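Local coordinates for protein TonB-dependent siderophore receptor (Pseudomonas aeruginosa 39016, PDB 5NEC) that probably takes ferric siderophores, and drugs conjugated to siderophores, across the outer membrane in a TonB-dependent manner, at residues L124-V129 against N148-Q153; A187-N192 against P215-G220; S236-D241 against D275-R280; R680-A685 against N698-F703. One frame throughout, in Å; residues are numbered along the deposited sequence.

Interaction 1: residues L124-V129 against N148-Q153; sequences LEQIEV and NLVSKQ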
# COMPACT_ATOMS: atom_id res chain seq x y z
N LEU A 124 8.99 2.33 -8.94
CA LEU A 124 9.15 3.16 -7.73
C LEU A 124 10.60 3.30 -7.26
O LEU A 124 11.39 2.37 -7.33
CB LEU A 124 8.30 2.61 -6.58
CG LEU A 124 6.79 2.47 -6.84
CD1 LEU A 124 6.09 2.00 -5.59
CD2 LEU A 124 6.19 3.78 -7.34
N GLU A 125 10.92 4.49 -6.77
CA GLU A 125 12.21 4.81 -6.16
C GLU A 125 12.17 4.46 -4.68
O GLU A 125 13.09 3.84 -4.15
CB GLU A 125 12.49 6.31 -6.34
CG GLU A 125 13.92 6.75 -6.06
CD GLU A 125 14.93 6.27 -7.08
OE1 GLU A 125 14.59 6.09 -8.29
OE2 GLU A 125 16.10 6.08 -6.67
N GLN A 126 11.08 4.87 -4.02
CA GLN A 126 10.90 4.66 -2.59
C GLN A 126 9.43 4.84 -2.19
O GLN A 126 8.62 5.40 -2.94
CB GLN A 126 11.78 5.63 -1.78
CG GLN A 126 11.38 7.09 -1.94
CD GLN A 126 12.45 8.08 -1.50
OE1 GLN A 126 13.66 7.83 -1.59
NE2 GLN A 126 12.00 9.23 -1.00
N ILE A 127 9.11 4.38 -0.98
CA ILE A 127 7.77 4.42 -0.42
C ILE A 127 7.80 5.22 0.89
O ILE A 127 8.47 4.84 1.83
CB ILE A 127 7.24 2.99 -0.17
CG1 ILE A 127 7.15 2.22 -1.50
CG2 ILE A 127 5.90 2.99 0.53
CD1 ILE A 127 7.31 0.73 -1.34
N GLU A 128 7.05 6.32 0.93
CA GLU A 128 7.03 7.21 2.10
C GLU A 128 5.74 7.01 2.91
O GLU A 128 4.65 7.27 2.41
CB GLU A 128 7.18 8.66 1.64
CG GLU A 128 8.43 8.88 0.78
CD GLU A 128 8.64 10.32 0.33
OE1 GLU A 128 7.72 11.15 0.48
OE2 GLU A 128 9.74 10.61 -0.20
N VAL A 129 5.88 6.54 4.15
CA VAL A 129 4.76 6.25 5.04
C VAL A 129 4.62 7.34 6.09
O VAL A 129 5.44 7.43 6.99
CB VAL A 129 4.94 4.88 5.75
CG1 VAL A 129 3.66 4.45 6.47
CG2 VAL A 129 5.36 3.81 4.74
N ASN A 148 2.94 7.68 0.25
CA ASN A 148 3.37 8.41 -0.91
C ASN A 148 4.41 7.61 -1.69
O ASN A 148 5.53 7.37 -1.21
CB ASN A 148 3.93 9.79 -0.53
CG ASN A 148 4.20 10.66 -1.74
OD1 ASN A 148 3.43 10.65 -2.72
ND2 ASN A 148 5.31 11.38 -1.71
N LEU A 149 4.03 7.22 -2.91
CA LEU A 149 4.85 6.39 -3.77
C LEU A 149 5.62 7.28 -4.75
O LEU A 149 5.01 7.91 -5.62
CB LEU A 149 3.96 5.41 -4.54
CG LEU A 149 2.94 4.61 -3.73
CD1 LEU A 149 2.36 3.54 -4.64
CD2 LEU A 149 3.55 4.00 -2.48
N VAL A 150 6.95 7.31 -4.62
CA VAL A 150 7.78 8.17 -5.47
C VAL A 150 8.17 7.42 -6.76
O VAL A 150 8.83 6.38 -6.71
CB VAL A 150 9.06 8.63 -4.70
CG1 VAL A 150 9.86 9.65 -5.51
CG2 VAL A 150 8.68 9.21 -3.33
N SER A 151 7.73 7.92 -7.92
CA SER A 151 8.03 7.32 -9.23
C SER A 151 9.46 7.52 -9.65
O SER A 151 10.03 8.58 -9.42
CB SER A 151 7.20 7.95 -10.34
OG SER A 151 5.84 7.68 -10.18
N LYS A 152 10.02 6.52 -10.33
CA LYS A 152 11.25 6.71 -11.10
C LYS A 152 10.96 7.70 -12.24
O LYS A 152 10.00 7.51 -12.96
CB LYS A 152 11.70 5.38 -11.69
CG LYS A 152 12.24 4.42 -10.65
CD LYS A 152 12.48 3.08 -11.32
CE LYS A 152 12.89 2.03 -10.32
NZ LYS A 152 13.28 0.82 -11.10
N GLN A 153 11.77 8.76 -12.34
CA GLN A 153 11.68 9.77 -13.40
C GLN A 153 12.97 9.76 -14.21
O GLN A 153 14.04 9.40 -13.69
CB GLN A 153 11.48 11.19 -12.83
CG GLN A 153 10.15 11.44 -12.12
CD GLN A 153 8.93 11.37 -13.04
OE1 GLN A 153 8.99 11.70 -14.23
NE2 GLN A 153 7.81 10.92 -12.49

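Interaction 2: residues A187-N192 against P215-G220; sequences AAFRLN and PSLTFG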
# COMPACT_ATOMS: atom_id res chain seq x y z
N ALA A 187 18.17 17.21 -21.71
CA ALA A 187 16.99 16.37 -21.57
C ALA A 187 17.37 14.90 -21.36
O ALA A 187 18.52 14.51 -21.57
CB ALA A 187 16.09 16.51 -22.79
N ALA A 188 16.39 14.10 -20.96
CA ALA A 188 16.61 12.66 -20.74
C ALA A 188 15.33 11.87 -20.98
O ALA A 188 14.23 12.38 -20.79
CB ALA A 188 17.14 12.41 -19.34
N PHE A 189 15.50 10.64 -21.44
CA PHE A 189 14.42 9.71 -21.70
C PHE A 189 14.67 8.52 -20.78
O PHE A 189 15.81 8.07 -20.64
CB PHE A 189 14.47 9.26 -23.16
CG PHE A 189 13.56 8.10 -23.48
CD1 PHE A 189 12.17 8.25 -23.45
CD2 PHE A 189 14.09 6.85 -23.84
CE1 PHE A 189 11.32 7.18 -23.76
CE2 PHE A 189 13.24 5.78 -24.16
CZ PHE A 189 11.86 5.94 -24.12
N ARG A 190 13.61 8.02 -20.15
CA ARG A 190 13.70 6.82 -19.32
C ARG A 190 12.58 5.87 -19.67
O ARG A 190 11.44 6.29 -19.87
CB ARG A 190 13.65 7.20 -17.84
CG ARG A 190 13.94 6.04 -16.90
CD ARG A 190 14.16 6.55 -15.49
NE ARG A 190 14.64 5.50 -14.60
CZ ARG A 190 14.99 5.69 -13.33
NH1 ARG A 190 14.93 6.90 -12.77
NH2 ARG A 190 15.41 4.66 -12.61
N LEU A 191 12.90 4.58 -19.74
CA LEU A 191 11.91 3.55 -20.01
C LEU A 191 12.06 2.45 -18.97
O LEU A 191 13.17 1.93 -18.80
CB LEU A 191 12.10 2.99 -21.41
CG LEU A 191 11.07 1.97 -21.89
CD1 LEU A 191 9.65 2.53 -21.84
CD2 LEU A 191 11.42 1.46 -23.29
N ASN A 192 10.98 2.14 -18.25
CA ASN A 192 10.91 0.98 -17.36
C ASN A 192 9.92 -0.02 -17.93
O ASN A 192 8.79 0.34 -18.24
CB ASN A 192 10.48 1.37 -15.94
CG ASN A 192 11.64 1.77 -15.08
OD1 ASN A 192 12.18 0.96 -14.33
ND2 ASN A 192 12.06 3.03 -15.18
N PRO A 215 7.18 4.91 -19.74
CA PRO A 215 8.07 5.89 -20.38
C PRO A 215 8.04 7.22 -19.66
O PRO A 215 7.03 7.58 -19.07
CB PRO A 215 7.49 6.05 -21.77
CG PRO A 215 6.03 5.74 -21.59
CD PRO A 215 5.95 4.68 -20.52
N SER A 216 9.15 7.95 -19.75
CA SER A 216 9.32 9.21 -19.06
C SER A 216 10.32 10.12 -19.83
O SER A 216 11.34 9.65 -20.35
CB SER A 216 9.83 8.92 -17.67
OG SER A 216 9.80 10.08 -16.88
N LEU A 217 10.00 11.41 -19.93
CA LEU A 217 10.83 12.41 -20.60
C LEU A 217 10.98 13.60 -19.68
O LEU A 217 10.00 14.05 -19.13
CB LEU A 217 10.15 12.92 -21.86
CG LEU A 217 10.25 12.05 -23.10
CD1 LEU A 217 9.35 12.59 -24.19
CD2 LEU A 217 11.68 12.00 -23.62
N THR A 218 12.20 14.11 -19.53
CA THR A 218 12.41 15.30 -18.75
C THR A 218 13.28 16.28 -19.57
O THR A 218 14.15 15.85 -20.33
CB THR A 218 13.03 14.94 -17.38
OG1 THR A 218 12.73 15.98 -16.45
CG2 THR A 218 14.55 14.76 -17.48
N PHE A 219 12.99 17.57 -19.45
CA PHE A 219 13.65 18.63 -20.24
C PHE A 219 14.08 19.74 -19.31
O PHE A 219 13.43 19.99 -18.29
CB PHE A 219 12.71 19.24 -21.29
CG PHE A 219 12.17 18.26 -22.29
CD1 PHE A 219 10.98 17.59 -22.07
CD2 PHE A 219 12.83 18.04 -23.48
CE1 PHE A 219 10.48 16.68 -23.00
CE2 PHE A 219 12.34 17.15 -24.43
CZ PHE A 219 11.17 16.45 -24.18
N GLY A 220 15.14 20.44 -19.70
CA GLY A 220 15.67 21.57 -18.94
C GLY A 220 16.46 21.15 -17.72
O GLY A 220 16.41 21.84 -16.69

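Interaction 3: residues S236-D241 against D275-R280; sequences SDDTPD and DFQKSR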
# COMPACT_ATOMS: atom_id res chain seq x y z
N SER A 236 -3.01 -6.55 -15.89
CA SER A 236 -2.88 -7.82 -15.18
C SER A 236 -4.04 -8.75 -15.39
O SER A 236 -5.13 -8.32 -15.71
CB SER A 236 -2.60 -7.60 -13.70
OG SER A 236 -3.68 -7.02 -13.05
N ASP A 237 -3.77 -10.04 -15.24
CA ASP A 237 -4.73 -11.10 -15.55
C ASP A 237 -4.39 -12.28 -14.65
O ASP A 237 -3.49 -13.05 -14.94
CB ASP A 237 -4.64 -11.47 -17.04
CG ASP A 237 -5.63 -12.56 -17.44
OD1 ASP A 237 -6.76 -12.59 -16.94
OD2 ASP A 237 -5.27 -13.42 -18.26
N ASP A 238 -5.12 -12.39 -13.55
CA ASP A 238 -4.80 -13.31 -12.47
C ASP A 238 -5.91 -14.35 -12.33
O ASP A 238 -7.05 -14.11 -12.73
CB ASP A 238 -4.66 -12.55 -11.13
CG ASP A 238 -3.61 -11.42 -11.18
OD1 ASP A 238 -2.71 -11.42 -12.04
OD2 ASP A 238 -3.71 -10.50 -10.32
N THR A 239 -5.55 -15.50 -11.76
CA THR A 239 -6.54 -16.43 -11.19
C THR A 239 -6.65 -16.13 -9.69
O THR A 239 -5.74 -16.45 -8.94
CB THR A 239 -6.14 -17.90 -11.47
OG1 THR A 239 -5.90 -18.07 -12.88
CG2 THR A 239 -7.24 -18.87 -10.99
N PRO A 240 -7.74 -15.49 -9.25
CA PRO A 240 -7.89 -14.96 -7.89
C PRO A 240 -8.08 -16.04 -6.84
O PRO A 240 -8.86 -17.00 -7.06
CB PRO A 240 -9.18 -14.15 -7.97
CG PRO A 240 -9.99 -14.78 -9.05
CD PRO A 240 -8.99 -15.33 -10.03
N ASP A 241 -7.43 -15.85 -5.70
CA ASP A 241 -7.57 -16.76 -4.56
C ASP A 241 -8.97 -16.69 -3.93
O ASP A 241 -9.66 -15.68 -4.02
CB ASP A 241 -6.49 -16.46 -3.50
CG ASP A 241 -6.16 -17.68 -2.64
OD1 ASP A 241 -7.00 -18.61 -2.47
OD2 ASP A 241 -5.04 -17.72 -2.12
N ASP A 275 -13.36 -18.29 -12.57
CA ASP A 275 -12.91 -17.09 -11.85
C ASP A 275 -11.80 -16.36 -12.60
O ASP A 275 -10.96 -16.99 -13.21
CB ASP A 275 -12.47 -17.45 -10.42
CG ASP A 275 -13.61 -18.09 -9.58
OD1 ASP A 275 -14.80 -17.94 -9.94
OD2 ASP A 275 -13.29 -18.75 -8.57
N PHE A 276 -11.81 -15.03 -12.54
CA PHE A 276 -10.83 -14.22 -13.25
C PHE A 276 -10.65 -12.88 -12.54
O PHE A 276 -11.55 -12.42 -11.84
CB PHE A 276 -11.23 -14.01 -14.74
CG PHE A 276 -12.59 -13.38 -14.94
CD1 PHE A 276 -12.77 -12.01 -14.87
CD2 PHE A 276 -13.71 -14.18 -15.21
CE1 PHE A 276 -14.01 -11.44 -15.04
CE2 PHE A 276 -14.95 -13.61 -15.40
CZ PHE A 276 -15.11 -12.24 -15.31
N GLN A 277 -9.50 -12.26 -12.73
CA GLN A 277 -9.21 -10.97 -12.15
C GLN A 277 -8.35 -10.20 -13.15
O GLN A 277 -7.18 -10.48 -13.31
CB GLN A 277 -8.53 -11.17 -10.82
CG GLN A 277 -8.27 -9.94 -10.00
CD GLN A 277 -7.30 -10.20 -8.88
OE1 GLN A 277 -7.45 -11.13 -8.11
NE2 GLN A 277 -6.22 -9.44 -8.86
N LYS A 278 -8.98 -9.26 -13.86
CA LYS A 278 -8.36 -8.52 -14.95
C LYS A 278 -8.34 -7.06 -14.61
O LYS A 278 -9.34 -6.53 -14.17
CB LYS A 278 -9.15 -8.71 -16.24
CG LYS A 278 -8.92 -10.06 -16.83
CD LYS A 278 -10.01 -10.47 -17.82
CE LYS A 278 -9.65 -11.81 -18.43
NZ LYS A 278 -10.84 -12.49 -19.03
N SER A 279 -7.20 -6.40 -14.79
CA SER A 279 -7.14 -4.97 -14.58
C SER A 279 -6.20 -4.29 -15.55
O SER A 279 -5.32 -4.91 -16.13
CB SER A 279 -6.83 -4.62 -13.12
OG SER A 279 -5.46 -4.69 -12.85
N ARG A 280 -6.46 -3.00 -15.75
CA ARG A 280 -5.69 -2.14 -16.63
C ARG A 280 -5.61 -0.81 -15.93
O ARG A 280 -6.64 -0.30 -15.51
CB ARG A 280 -6.38 -2.01 -17.97
CG ARG A 280 -5.54 -1.26 -19.00
CD ARG A 280 -6.25 -1.15 -20.36
NE ARG A 280 -6.39 -2.48 -21.00
CZ ARG A 280 -6.63 -2.71 -22.30
NH1 ARG A 280 -6.77 -1.72 -23.19
NH2 ARG A 280 -6.72 -3.98 -22.71
O HOH W 1 -11.78 -17.64 -6.70

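Interaction 4: residues R680-A685 against N698-F703; sequences RYDAMA and NVQNVF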
# COMPACT_ATOMS: atom_id res chain seq x y z
N ARG A 680 7.31 -14.67 11.06
CA ARG A 680 7.83 -15.05 9.74
C ARG A 680 9.30 -14.67 9.69
O ARG A 680 9.68 -13.60 10.16
CB ARG A 680 7.06 -14.33 8.64
CG ARG A 680 7.72 -14.40 7.27
CD ARG A 680 7.00 -13.56 6.24
NE ARG A 680 7.81 -13.43 5.04
CZ ARG A 680 7.41 -12.91 3.87
NH1 ARG A 680 6.17 -12.45 3.69
NH2 ARG A 680 8.26 -12.85 2.86
N TYR A 681 10.11 -15.54 9.09
CA TYR A 681 11.53 -15.25 8.90
C TYR A 681 11.90 -15.34 7.43
O TYR A 681 11.39 -16.20 6.73
CB TYR A 681 12.42 -16.17 9.75
CG TYR A 681 12.15 -16.07 11.25
CD1 TYR A 681 11.18 -16.88 11.85
CD2 TYR A 681 12.86 -15.18 12.06
CE1 TYR A 681 10.91 -16.80 13.20
CE2 TYR A 681 12.60 -15.10 13.43
CZ TYR A 681 11.61 -15.92 13.99
OH TYR A 681 11.32 -15.87 15.34
N ASP A 682 12.74 -14.41 6.97
CA ASP A 682 13.25 -14.36 5.60
C ASP A 682 14.78 -14.39 5.59
O ASP A 682 15.39 -13.92 6.54
CB ASP A 682 12.81 -13.05 4.95
CG ASP A 682 11.31 -12.97 4.68
OD1 ASP A 682 10.57 -13.98 4.81
OD2 ASP A 682 10.84 -11.87 4.31
N ALA A 683 15.39 -14.92 4.54
CA ALA A 683 16.86 -14.95 4.40
C ALA A 683 17.26 -14.44 3.03
O ALA A 683 16.50 -14.62 2.08
CB ALA A 683 17.39 -16.36 4.61
N MET A 684 18.44 -13.82 2.92
CA MET A 684 19.03 -13.47 1.62
C MET A 684 20.56 -13.57 1.60
O MET A 684 21.23 -13.42 2.62
CB MET A 684 18.59 -12.07 1.13
CG MET A 684 19.34 -10.86 1.70
SD MET A 684 20.91 -10.36 0.92
CE MET A 684 20.33 -9.69 -0.62
N ALA A 685 21.08 -13.76 0.39
CA ALA A 685 22.50 -13.70 0.13
C ALA A 685 22.69 -13.09 -1.25
O ALA A 685 21.90 -13.38 -2.15
CB ALA A 685 23.09 -15.09 0.18
N ASN A 698 16.95 -15.17 -2.43
CA ASN A 698 16.03 -14.83 -1.34
C ASN A 698 15.23 -16.07 -0.95
O ASN A 698 14.75 -16.81 -1.81
CB ASN A 698 15.07 -13.72 -1.79
CG ASN A 698 15.74 -12.37 -1.82
OD1 ASN A 698 16.38 -12.00 -2.82
ND2 ASN A 698 15.59 -11.62 -0.73
N VAL A 699 15.09 -16.28 0.35
CA VAL A 699 14.21 -17.30 0.88
C VAL A 699 13.17 -16.56 1.69
O VAL A 699 13.49 -15.92 2.69
CB VAL A 699 14.97 -18.36 1.72
CG1 VAL A 699 14.02 -19.44 2.24
CG2 VAL A 699 16.05 -19.02 0.87
N GLN A 700 11.93 -16.61 1.22
CA GLN A 700 10.81 -15.93 1.87
C GLN A 700 10.07 -16.98 2.67
O GLN A 700 9.75 -18.04 2.13
CB GLN A 700 9.83 -15.32 0.84
CG GLN A 700 10.46 -14.55 -0.31
CD GLN A 700 11.15 -13.26 0.11
OE1 GLN A 700 11.42 -13.01 1.29
NE2 GLN A 700 11.45 -12.43 -0.88
N ASN A 701 9.77 -16.66 3.93
CA ASN A 701 9.05 -17.55 4.83
C ASN A 701 9.87 -18.83 4.98
O ASN A 701 9.51 -19.89 4.48
CB ASN A 701 7.64 -17.80 4.30
CG ASN A 701 6.71 -18.40 5.32
OD1 ASN A 701 7.12 -18.78 6.42
ND2 ASN A 701 5.44 -18.52 4.95
N VAL A 702 11.00 -18.69 5.67
CA VAL A 702 12.03 -19.73 5.76
C VAL A 702 11.47 -21.01 6.38
O VAL A 702 11.78 -22.09 5.91
CB VAL A 702 13.28 -19.25 6.53
CG1 VAL A 702 14.26 -20.40 6.78
CG2 VAL A 702 13.99 -18.14 5.77
N PHE A 703 10.64 -20.87 7.40
CA PHE A 703 10.06 -22.03 8.09
C PHE A 703 8.69 -22.49 7.54
O PHE A 703 8.04 -23.34 8.13
CB PHE A 703 10.04 -21.74 9.61
CG PHE A 703 11.43 -21.51 10.18
CD1 PHE A 703 12.29 -22.59 10.38
CD2 PHE A 703 11.90 -20.23 10.46
CE1 PHE A 703 13.58 -22.39 10.88
CE2 PHE A 703 13.18 -20.02 10.95
CZ PHE A 703 14.02 -21.11 11.16
O HOH W 2 9.17 -18.40 8.45
O HOH W 3 14.38 -12.72 1.63

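Interaction 1: residues L124-V129 against N148-Q153
The carboxylate of Glu128 is gripped from several directions, and the grip reaches across to Asn148. Asn148 ND2 gives a long hydrogen bond of 3.3 Å to Glu128 OE1, arriving from above the carboxylate plane although the oxygen lies close to the amide's own plane; the two flat groups are turned 69° apart. The other oxygen, Glu128 OE2, takes Gln126 NE2 on its anti lone pair at 2.8 Å, a bond made within one strand. Ser38 and Ala39 also bond to this carboxylate, and Asn148 OD1 accepts from the backbone of Gly110, so the buried polar ends have partners. With CG anti to the carbonyl carbon (chi1 -55°) and the chain extended beyond it, Glu128 runs beside Asn148 and brings OE2 to 3.6 Å from Val150 CG2. On the other face Leu149 is shared: its CB meets Leu124 CD2 at 3.9 Å, while its CD2 lies against Ile127 CG2. Where the chain turns its corner, Glu125 N still bonds to Val150 O at 2.8 Å. Lys152 lays CE against Leu124 O, its NZ bonding to Phe122 O and bridging to Asp177. This antiparallel pair forms the middle of the plug's mixed sheet, between strands 54-57 and 106-108, with helix 70-74 packed on the Ile127 and Leu149 face.

Interaction 2: residues A187-N192 against P215-G220
Ala188 and Thr218 meet in a beta hairpin of the transmembrane barrel, formed by strands 187-200 and 206-219, and its two faces illustrate how differently a barrel wall can be lined. The buried, polar side carries Ala188, Arg190, Ser216 and Thr218. Ala188 and Thr218 form a hydrogen-bonded pair, Ala188 N to Thr218 O and Thr218 N to Ala188 O both 2.9 Å, and Thr218 CG2 lies 4.0 Å from Ala188 CB. That methyl sits between the backbone N and the carbonyl carbon because OG1 is anti to N (chi1 -156°), the hydroxyl being bonded to Thr228 on the next strand. Arg190 and Ser216 form the second hydrogen-bonded pair; of the Arg190 side chain, CB is the part that meets Ser216. Beyond it the chain is fully extended and carries the guanidinium away, to a salt bridge with Asp177 and a bond to Gln153 O from the plug side. Ser216 OG bonds to Ser230.

The opposite face is apolar and, Ala187 apart, partly exposed. Its contacts are close in places: Leu217 crosses Phe189 at a slant and sets CD2 at the edge of the ring, 3.8 Å from CD1 of Phe189. They widen toward Pro215, whose CB Leu191 CD1 approaches no nearer than 4.1 Å. Phe182 of strand 172-182 touches Ala187, Leu217 and Phe219. Such an apolar outer surface is what a barrel wall facing lipid would be expected to present. At the far end of the pair, Ala187 CB comes 3.7 Å from Phe219 CD2.

Interaction 3: residues S236-D241 against D275-R280
Ser236 and Ser279 pair as antiparallel neighbours in the beta-barrel wall, where strand 225-238 meets strand 276-291, and both backbone and side chains bond. Ser236 N gives to Ser279 O at 2.8 Å and Ser279 N returns to Ser236 O. Each hydroxyl stands between its own backbone N and carbonyl carbon (chi1 67° and 82°), which brings Ser236 OG and Ser279 OG to 2.9 Å, a hydrogen bond in which either may donate. At the next hydrogen-bonded pair, Asp238 N bonds almost straight to Gln277 O at 2.8 Å, whereas the return bond from Gln277 N to Asp238 O is weak. Their side chains do not complete the match: Gln277 NE2 lies 3.1 Å from Asp238 OD2 at a poor angle, the planes 76° apart, while Asp238 OD1 accepts from Ser209 N. On the exposed face Asp237 runs beside Lys278, OD1 touching CG and CE, yet NZ is 4.6 Å from OD1, beyond a salt bridge. Beyond the paired strands, Pro240 packs CG on Asp275 CB. Asp275 OD2 also receives Thr314 OG1 and Leu271 N, and one water joins the segments, donating to Pro240 O at 3.0 Å and to Asp275 OD2 at 2.6 Å.

Interaction 4: residues R680-A685 against N698-F703
Ala683 CB rests 4.0 Å from Val702 CG2 and 4.3 Å from Val699 CB, a small apolar centre from which the contact grows outward. Val702 CG2, anti to the carbonyl carbon, also leans over the backbone at Tyr681 O and Ala683 N. Further out, Phe703 CD2 meets Tyr681 CD1 at 3.7 Å; the ring planes are nearly perpendicular, with Tyr681 CD1 at the edge of the Phe703 ring, while Val702 CG1 covers one face of that ring. The backbone pairs Ala683 with Val699 through two bonds of 2.8 Å, Ala683 N to Val699 O and Val699 N to Ala683 O. Asn701 then breaks the strand with positive phi (61°), and Val702 N turns back to Tyr681 O at 2.7 Å. The polar edge centres on Asp682 OD1, which accepts Asn701 N on its anti side at 2.9 Å and Arg680 NE on its syn side at 2.8 Å, the latter a salt bridge lying in the guanidinium plane. One water links Tyr681 N, Asn701 OD1 and Phe703 N; Asn701 OD1 also accepts from Lys705 N. The arrangement belongs to a beta hairpin of the TonB-dependent receptor barrel, strands 674-688 and 693-700, in which Asp682 OD2 and Gln700 NE2 reach the plug, bridging to Arg75 and bonding to Thr65 O.

How the interactions relate
All four contacts are antiparallel strand pairs, but only interaction 1 lies in the plug; the others belong to the barrel wall. Interaction 1 is nearest the centre of the chain, and neither it nor interaction 2 has an exposed residue among those that touch, unlike interactions 3 and 4. Interactions 1 and 2 touch: Gln153 O and Arg190 NH1 probably hydrogen-bond at 2.8 Å, so plug and wall meet there. Interactions 2 and 3 lie on adjacent strands, 206-219 and 225-238, but do not touch. Chemically, 1 sets a buried carboxylate and amide against a leucine and isoleucine face, 2 an apolar face against a polar one; 3 adds a hydroxyl pair and a bridging water to its backbone bonds, and 4 combines a shared carboxylate with aromatic packing.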